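Local coordinates for protein diphosphomevalonate decarboxylase, putative (Trypanosoma brucei, PDB 2HKE) that probably catalyses the ATP-dependent decarboxylation of (R)-5-diphosphomevalonate to isopentenyl diphosphate, a precursor of isoprenoids and sterols, at residues Q204-T209 with A256-K261. The protein carries 1 engineered substitution. Sequence-based numbering, arbitrary orientation.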
# COMPACT_ATOMS: atom_id res chain seq x y z
N GLN A 204 -11.05 -11.12 -8.54
CA GLN A 204 -12.39 -11.54 -8.99
C GLN A 204 -12.40 -13.08 -9.23
O GLN A 204 -13.40 -13.72 -9.00
CB GLN A 204 -12.81 -10.79 -10.23
CG GLN A 204 -12.96 -9.26 -9.99
CD GLN A 204 -13.81 -8.95 -8.75
OE1 GLN A 204 -13.28 -8.75 -7.65
NE2 GLN A 204 -15.13 -8.98 -8.89
N GLN A 205 -11.29 -13.64 -9.65
CA GLN A 205 -11.23 -15.10 -9.80
C GLN A 205 -11.38 -15.76 -8.43
O GLN A 205 -12.09 -16.74 -8.28
CB GLN A 205 -9.94 -15.48 -10.50
CG GLN A 205 -9.96 -16.89 -11.11
CD GLN A 205 -10.97 -17.09 -12.25
OE1 GLN A 205 -11.51 -16.12 -12.82
NE2 GLN A 205 -11.21 -18.37 -12.60
N SER A 206 -10.76 -15.19 -7.40
CA SER A 206 -10.96 -15.67 -6.02
C SER A 206 -12.40 -15.56 -5.59
O SER A 206 -12.93 -16.44 -5.00
CB SER A 206 -10.07 -14.92 -5.01
OG SER A 206 -8.70 -15.12 -5.27
N LEU A 207 -13.05 -14.45 -5.89
CA LEU A 207 -14.39 -14.25 -5.47
C LEU A 207 -15.28 -15.27 -6.13
O LEU A 207 -16.20 -15.75 -5.48
CB LEU A 207 -14.87 -12.84 -5.81
CG LEU A 207 -16.19 -12.37 -5.24
CD1 LEU A 207 -16.29 -12.47 -3.70
CD2 LEU A 207 -16.31 -10.86 -5.69
N LYS A 208 -14.99 -15.59 -7.39
CA LYS A 208 -15.76 -16.58 -8.16
C LYS A 208 -15.55 -18.03 -7.68
O LYS A 208 -16.49 -18.83 -7.72
CB LYS A 208 -15.37 -16.49 -9.63
CG LYS A 208 -16.27 -17.25 -10.62
CD LYS A 208 -15.61 -17.29 -11.98
CE LYS A 208 -16.53 -17.90 -13.06
NZ LYS A 208 -15.88 -17.82 -14.42
N THR A 209 -14.34 -18.38 -7.27
CA THR A 209 -13.93 -19.77 -7.12
C THR A 209 -13.41 -20.23 -5.76
O THR A 209 -13.50 -21.42 -5.44
CB THR A 209 -12.90 -20.15 -8.20
OG1 THR A 209 -11.66 -19.44 -7.97
CG2 THR A 209 -13.45 -19.79 -9.62
N ALA A 256 -4.45 -19.69 -2.83
CA ALA A 256 -4.11 -21.10 -3.06
C ALA A 256 -5.35 -21.94 -3.39
O ALA A 256 -5.20 -22.97 -4.03
CB ALA A 256 -3.42 -21.69 -1.80
N THR A 257 -6.53 -21.53 -2.95
CA THR A 257 -7.79 -22.22 -3.18
C THR A 257 -8.66 -21.57 -4.28
O THR A 257 -9.85 -21.91 -4.46
CB THR A 257 -8.58 -22.27 -1.90
OG1 THR A 257 -8.87 -20.95 -1.48
CG2 THR A 257 -7.82 -23.01 -0.77
N THR A 258 -8.06 -20.64 -4.99
CA THR A 258 -8.64 -20.06 -6.19
C THR A 258 -8.41 -21.05 -7.32
O THR A 258 -7.43 -21.81 -7.31
CB THR A 258 -8.00 -18.67 -6.48
OG1 THR A 258 -8.31 -17.80 -5.39
CG2 THR A 258 -8.52 -18.02 -7.80
N GLU A 259 -9.30 -21.02 -8.31
CA GLU A 259 -9.18 -21.90 -9.50
C GLU A 259 -9.20 -21.11 -10.79
O GLU A 259 -10.18 -20.43 -11.08
CB GLU A 259 -10.32 -22.91 -9.46
CG GLU A 259 -10.24 -23.77 -8.24
CD GLU A 259 -11.11 -24.99 -8.29
OE1 GLU A 259 -12.20 -24.92 -8.92
OE2 GLU A 259 -10.71 -26.01 -7.68
N PRO A 260 -8.09 -21.10 -11.55
CA PRO A 260 -6.77 -21.70 -11.31
C PRO A 260 -6.08 -21.08 -10.11
O PRO A 260 -6.36 -19.92 -9.77
CB PRO A 260 -5.99 -21.35 -12.56
CG PRO A 260 -6.95 -20.87 -13.54
CD PRO A 260 -8.15 -20.40 -12.83
N LYS A 261 -5.20 -21.85 -9.47
CA LYS A 261 -4.47 -21.40 -8.30
C LYS A 261 -3.66 -20.14 -8.62
O LYS A 261 -3.10 -19.99 -9.72
CB LYS A 261 -3.52 -22.49 -7.84
CG LYS A 261 -2.91 -22.35 -6.49
CD LYS A 261 -1.95 -23.55 -6.25
CE LYS A 261 -0.96 -23.28 -5.10
NZ LYS A 261 -0.13 -24.51 -4.70
O HOH W 1 -13.67 -23.65 -7.27
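The C-terminal turn and a half of helix 199-209 packs against residues 257-260, just beyond helix 237-256; the backbones come nearest at Ser206 and Thr258, whose CA atoms are 5.0 Å apart. The Glu259-Pro260 peptide is cis. Both main-chain polar groups of Glu259 are gripped by helix side chains. Gln205, its CG anti to the backbone N (chi1 -162°) and its chain bent at chi2, sends NE2 to Glu259 O at 2.8 Å, nearly straight and in the carbonyl plane. Thr209 OG1, in the crowded position between backbone N and carbonyl carbon (chi1 68°), accepts from Glu259 N at 2.9 Å and donates, from above the carbonyl plane, to Gln205 O one turn back, which also takes the helical bond from Thr209 N. Within the GHMP-type C-terminal domain the contact joins the end of helix 199-209 to the loop between helices 237-256 and 267-283; the intervening chain is largely helical. Thr258 lies between these grips: its CG2 sits 3.5 Å from Thr209 OG1 and 3.8 Å from Gln205 CG, and its OG1 is hydrogen-bonded to Ser206 OG at 2.7 Å. Ser206 OG also bonds to Trp20 NE1, and Thr258 OG1 to Ile254 O, giving both hydroxyls a second partner. Beside Glu259, a water donates to Thr209 O and, weakly, to Glu259 OE1.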